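Local atomic coordinates of flavin-containing monooxygenase (PDB entry 6WPU), a protein that binds FAD and probably uses it to oxygenate the sulfur of S-allyl-L-cysteine in garlic. Residues P192-D195 with V196-G199; G385-K388 with R389-H392. One frame throughout, in Å; residues are numbered along the deposited sequence.

Interaction 1: P192-D195 with V196-G199; sequences PGID and VWPG
Gly193 O accepts the amide of Val196 at 3.2 Å from Val196 N. The N-H...O angle is 158°. Gly193 has a positive phi of 76°, which glycine adopts easily and which leads the chain into the turn. Val196 CG2 also comes to 3.3 Å from Gly193 O, so a methyl group and an N-H of the same residue lie near this oxygen.

Ile194 comes next and meets Trp197 twice. Its carbonyl oxygen takes the Trp197 amide, with Ile194 O 3.1 Å from Trp197 N. The Ile194 side chain points away at its root, but its end returns. CG1 lies anti to the backbone N (chi1 -164°), and CD1 then turns back to 4.0 Å from Trp197 CE3. The methyl approaches the indole obliquely and also nears Trp197 CB. Both side chains rest on Ile290 of strand 289-292.

Asp195 is the middle residue of the short 3-10 turn that runs from Ile194 to Val196. Two overlapping type I turns, Gly193 to Val196 and Ile194 to Trp197, make up this element of the loop between strands 185-186 and 200-203. At its exit Gly199 N lies over one face of the indole, offset toward the rim.

Trp197 NE1 is bonded to Gly275 O, so the buried indole has its polar atom satisfied. The polar grip of the turn is therefore entirely backbone. Between the two segments the side chains add only apolar contact, chiefly Ile194 on Trp197, beside the sheet.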
ATOM      1  N   PRO A 192      26.134   2.279  -7.682  1.00 48.04           N
ATOM      2  CA  PRO A 192      27.589   2.505  -7.705  1.00 52.65           C
ATOM      3  C   PRO A 192      27.950   3.779  -8.460  1.00 53.29           C
ATOM      4  O   PRO A 192      27.463   4.026  -9.563  1.00 47.02           O
ATOM      5  CB  PRO A 192      28.133   1.261  -8.423  1.00 50.92           C
ATOM      6  CG  PRO A 192      27.025   0.256  -8.380  1.00 54.77           C
ATOM      7  CD  PRO A 192      25.746   1.030  -8.354  1.00 49.45           C
ATOM      8  N   GLY A 193      28.828   4.582  -7.855  1.00 56.23           N
ATOM      9  CA  GLY A 193      29.322   5.794  -8.479  1.00 52.03           C
ATOM     10  C   GLY A 193      28.360   6.962  -8.492  1.00 52.65           C
ATOM     11  O   GLY A 193      28.658   7.982  -9.116  1.00 50.97           O
ATOM     12  N   ILE A 194      27.215   6.855  -7.816  1.00 47.23           N
ATOM     13  CA  ILE A 194      26.181   7.873  -7.945  1.00 46.43           C
ATOM     14  C   ILE A 194      26.649   9.232  -7.429  1.00 50.57           C
ATOM     15  O   ILE A 194      26.139  10.267  -7.868  1.00 48.17           O
ATOM     16  CB  ILE A 194      24.888   7.407  -7.239  1.00 45.38           C
ATOM     17  CG1 ILE A 194      23.697   8.251  -7.694  1.00 46.70           C
ATOM     18  CG2 ILE A 194      25.036   7.448  -5.724  1.00 42.13           C
ATOM     19  CD1 ILE A 194      23.356   8.075  -9.167  1.00 47.52           C
ATOM     20  N   ASP A 195      27.639   9.259  -6.534  1.00 53.50           N
ATOM     21  CA  ASP A 195      28.077  10.518  -5.939  1.00 54.39           C
ATOM     22  C   ASP A 195      28.779  11.439  -6.932  1.00 54.45           C
ATOM     23  O   ASP A 195      28.875  12.640  -6.670  1.00 55.92           O
ATOM     24  CB  ASP A 195      28.996  10.250  -4.749  1.00 60.23           C
ATOM     25  CG  ASP A 195      28.262   9.618  -3.578  1.00 77.55           C
ATOM     26  OD1 ASP A 195      27.053   9.912  -3.388  1.00 76.25           O
ATOM     27  OD2 ASP A 195      28.896   8.821  -2.849  1.00 88.23           O
ATOM     28  N   VAL A 196      29.279  10.918  -8.053  1.00 53.07           N
ATOM     29  CA  VAL A 196      29.880  11.752  -9.089  1.00 50.64           C
ATOM     30  C   VAL A 196      28.987  11.900 -10.314  1.00 49.16           C
ATOM     31  O   VAL A 196      29.392  12.558 -11.287  1.00 49.54           O
ATOM     32  CB  VAL A 196      31.268  11.228  -9.507  1.00 53.66           C
ATOM     33  CG1 VAL A 196      32.213  11.178  -8.315  1.00 51.72           C
ATOM     34  CG2 VAL A 196      31.151   9.865 -10.181  1.00 50.92           C
ATOM     35  N   TRP A 197      27.799  11.319 -10.309  1.00 42.67           N
ATOM     36  CA  TRP A 197      26.963  11.389 -11.497  1.00 43.76           C
ATOM     37  C   TRP A 197      26.227  12.726 -11.525  1.00 42.87           C
ATOM     38  O   TRP A 197      25.602  13.090 -10.533  1.00 39.09           O
ATOM     39  CB  TRP A 197      25.987  10.223 -11.516  1.00 43.97           C
ATOM     40  CG  TRP A 197      25.105  10.189 -12.720  1.00 40.42           C
ATOM     41  CD1 TRP A 197      25.452   9.811 -13.997  1.00 37.36           C
ATOM     42  CD2 TRP A 197      23.729  10.558 -12.764  1.00 35.46           C
ATOM     43  NE1 TRP A 197      24.361   9.914 -14.828  1.00 36.75           N
ATOM     44  CE2 TRP A 197      23.292  10.376 -14.095  1.00 37.57           C
ATOM     45  CE3 TRP A 197      22.818  11.023 -11.804  1.00 35.71           C
ATOM     46  CZ2 TRP A 197      21.983  10.640 -14.491  1.00 34.81           C
ATOM     47  CZ3 TRP A 197      21.514  11.275 -12.191  1.00 33.38           C
ATOM     48  CH2 TRP A 197      21.107  11.086 -13.526  1.00 37.23           C
ATOM     49  N   PRO A 198      26.298  13.484 -12.621  1.00 44.42           N
ATOM     50  CA  PRO A 198      25.816  14.878 -12.610  1.00 43.32           C
ATOM     51  C   PRO A 198      24.345  15.117 -12.929  1.00 43.43           C
ATOM     52  O   PRO A 198      23.908  16.271 -12.867  1.00 42.88           O
ATOM     53  CB  PRO A 198      26.700  15.530 -13.686  1.00 43.38           C
ATOM     54  CG  PRO A 198      26.988  14.424 -14.659  1.00 43.28           C
ATOM     55  CD  PRO A 198      27.119  13.182 -13.814  1.00 45.29           C
ATOM     56  N   GLY A 199      23.560  14.100 -13.246  1.00 38.64           N
ATOM     57  CA  GLY A 199      22.217  14.304 -13.751  1.00 34.93           C
ATOM     58  C   GLY A 199      21.158  14.442 -12.669  1.00 34.53           C
ATOM     59  O   GLY A 199      21.441  14.719 -11.501  1.00 34.18           O
TER

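Interaction 2: G385-K388 with R389-H392; sequences GIPK and RYTH
Pro387 CD lies at the edge of the Tyr390 ring, in its plane. Ile386 CG2 also comes to the edge, near the plane, and is 3.6 Å from Tyr390 CB. Over one face, above the centre, sits Arg389 CG. Pro387 CG approaches obliquely and reaches 3.4 Å from Tyr390 CD2. The Arg389 guanidinium has Tyr390 CE2 over one face, toward the rim. Pro387 CB meets it obliquely, 3.6 Å from Arg389 NH1. Arg389 CG stands between the backbone N and the carbonyl carbon (chi1 68°), and the extended chain beyond it leads past the rim of that face, bringing the guanidinium to the proline. Thr391 CG2 lies over one face of the His392 ring, whose nitrogens are bonded to His322 and Val316.

The stretch follows helix 367-383. Gly385 ends that helix in a Schellman motif with positive phi. A pair of successive type I turns follows, making a short piece of 3-10 helix at Lys388 and Arg389. The first is closed by Tyr390 N and Pro387 O, 3.1 Å apart and nearly straight at 167°. The second is closed by Thr391 N, 3.1 Å from Lys388 O.

Lys388 O is gripped twice by Thr391. The hydroxyl OG1 of Thr391 donates to Lys388 O at 2.6 Å, tilted only 16° from the carbonyl plane, while the amide comes from above it. OG1 is also bonded to Arg315 NE. A valine in place of Thr391 would probably leave Lys388 O with only the amide bond of this turn and Arg315 NE without its mate. Lys388 NZ makes a salt bridge with Asp312, and Thr391 packs on Tyr378 and Met381 of helix 367-383.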
ATOM      1  N   GLY A 385      15.771 -18.754   4.515  1.00 56.90           N
ATOM      2  CA  GLY A 385      16.613 -17.783   3.837  1.00 58.51           C
ATOM      3  C   GLY A 385      15.946 -16.479   3.448  1.00 58.98           C
ATOM      4  O   GLY A 385      16.493 -15.746   2.619  1.00 55.27           O
ATOM      5  N   ILE A 386      14.794 -16.150   4.025  1.00 58.09           N
ATOM      6  CA  ILE A 386      14.045 -14.952   3.646  1.00 48.51           C
ATOM      7  C   ILE A 386      14.566 -13.776   4.465  1.00 50.07           C
ATOM      8  O   ILE A 386      14.506 -13.827   5.703  1.00 52.75           O
ATOM      9  CB  ILE A 386      12.541 -15.131   3.873  1.00 49.72           C
ATOM     10  CG1 ILE A 386      12.035 -16.390   3.180  1.00 48.28           C
ATOM     11  CG2 ILE A 386      11.793 -13.895   3.386  1.00 48.38           C
ATOM     12  CD1 ILE A 386      10.595 -16.731   3.589  1.00 45.14           C
ATOM     13  N   PRO A 387      15.030 -12.694   3.832  1.00 54.09           N
ATOM     14  CA  PRO A 387      15.517 -11.539   4.600  1.00 57.17           C
ATOM     15  C   PRO A 387      14.407 -10.787   5.325  1.00 58.51           C
ATOM     16  O   PRO A 387      13.223 -10.852   4.974  1.00 46.42           O
ATOM     17  CB  PRO A 387      16.171 -10.643   3.541  1.00 57.08           C
ATOM     18  CG  PRO A 387      15.612 -11.087   2.247  1.00 61.39           C
ATOM     19  CD  PRO A 387      15.281 -12.546   2.389  1.00 59.07           C
ATOM     20  N   LYS A 388      14.850 -10.019   6.331  1.00 60.95           N
ATOM     21  CA  LYS A 388      13.966  -9.241   7.199  1.00 58.40           C
ATOM     22  C   LYS A 388      12.930  -8.450   6.413  1.00 53.91           C
ATOM     23  O   LYS A 388      11.772  -8.333   6.836  1.00 45.67           O
ATOM     24  CB  LYS A 388      14.807  -8.278   8.043  1.00 62.81           C
ATOM     25  CG  LYS A 388      14.643  -8.392   9.540  1.00 67.09           C
ATOM     26  CD  LYS A 388      15.561  -7.407  10.255  1.00 68.09           C
ATOM     27  CE  LYS A 388      16.321  -8.088  11.387  1.00 71.09           C
ATOM     28  NZ  LYS A 388      17.407  -7.227  11.925  1.00 74.88           N
ATOM     29  N   ARG A 389      13.324  -7.890   5.268  1.00 43.23           N
ATOM     30  CA  ARG A 389      12.456  -6.901   4.642  1.00 41.88           C
ATOM     31  C   ARG A 389      11.229  -7.514   3.981  1.00 36.23           C
ATOM     32  O   ARG A 389      10.332  -6.766   3.582  1.00 35.96           O
ATOM     33  CB  ARG A 389      13.249  -6.063   3.630  1.00 44.47           C
ATOM     34  CG  ARG A 389      13.720  -6.795   2.378  1.00 45.35           C
ATOM     35  CD  ARG A 389      14.595  -5.860   1.507  1.00 52.69           C
ATOM     36  NE  ARG A 389      15.136  -6.524   0.318  1.00 56.82           N
ATOM     37  CZ  ARG A 389      16.146  -7.394   0.338  1.00 61.28           C
ATOM     38  NH1 ARG A 389      16.726  -7.717   1.491  1.00 60.83           N
ATOM     39  NH2 ARG A 389      16.567  -7.956  -0.792  1.00 54.84           N
ATOM     40  N   TYR A 390      11.146  -8.843   3.878  1.00 36.49           N
ATOM     41  CA  TYR A 390       9.958  -9.509   3.359  1.00 40.47           C
ATOM     42  C   TYR A 390       9.018  -9.996   4.462  1.00 41.72           C
ATOM     43  O   TYR A 390       8.121 -10.798   4.182  1.00 42.29           O
ATOM     44  CB  TYR A 390      10.359 -10.681   2.456  1.00 38.15           C
ATOM     45  CG  TYR A 390      11.162 -10.253   1.247  1.00 44.99           C
ATOM     46  CD1 TYR A 390      10.653  -9.339   0.339  1.00 48.87           C
ATOM     47  CD2 TYR A 390      12.438 -10.746   1.030  1.00 50.05           C
ATOM     48  CE1 TYR A 390      11.394  -8.935  -0.752  1.00 50.61           C
ATOM     49  CE2 TYR A 390      13.183 -10.347  -0.064  1.00 54.35           C
ATOM     50  CZ  TYR A 390      12.660  -9.451  -0.944  1.00 53.42           C
ATOM     51  OH  TYR A 390      13.417  -9.066  -2.020  1.00 57.93           O
ATOM     52  N   THR A 391       9.206  -9.541   5.704  1.00 43.22           N
ATOM     53  CA  THR A 391       8.423 -10.078   6.818  1.00 43.11           C
ATOM     54  C   THR A 391       6.922  -9.956   6.559  1.00 40.64           C
ATOM     55  O   THR A 391       6.153 -10.871   6.879  1.00 43.42           O
ATOM     56  CB  THR A 391       8.790  -9.364   8.124  1.00 45.68           C
ATOM     57  OG1 THR A 391      10.152  -9.637   8.470  1.00 42.37           O
ATOM     58  CG2 THR A 391       7.887  -9.845   9.289  1.00 41.43           C
ATOM     59  N   HIS A 392       6.483  -8.838   5.987  1.00 37.14           N
ATOM     60  CA  HIS A 392       5.060  -8.573   5.805  1.00 34.60           C
ATOM     61  C   HIS A 392       4.603  -8.806   4.379  1.00 39.50           C
ATOM     62  O   HIS A 392       3.461  -8.469   4.038  1.00 38.47           O
ATOM     63  CB  HIS A 392       4.740  -7.147   6.248  1.00 30.68           C
ATOM     64  CG  HIS A 392       5.225  -6.851   7.627  1.00 38.23           C
ATOM     65  ND1 HIS A 392       4.780  -7.548   8.733  1.00 35.63           N
ATOM     66  CD2 HIS A 392       6.150  -5.971   8.079  1.00 32.98           C
ATOM     67  CE1 HIS A 392       5.396  -7.094   9.809  1.00 37.77           C
ATOM     68  NE2 HIS A 392       6.234  -6.140   9.438  1.00 39.26           N
TER

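Interaction 1 comes first along the chain, between strands 185-186 and 200-203. Interaction 2 follows far later, between helices 367-383 and 398-409. Their centres are 30 Å apart, and their nearest atoms about 15 Å, so they do not touch. Interaction 1 lies about 30 Å from the centre of the chain, against strands 262-271 and 289-292 of the mixed sheet. Interaction 2 is closer in, about 17 Å from that centre. It joins the end of helix 367-383 to strands 310-312 and 315-317. They are separate local turns, one beside the mixed sheet and one after helix 367-383, with no direct contact between them.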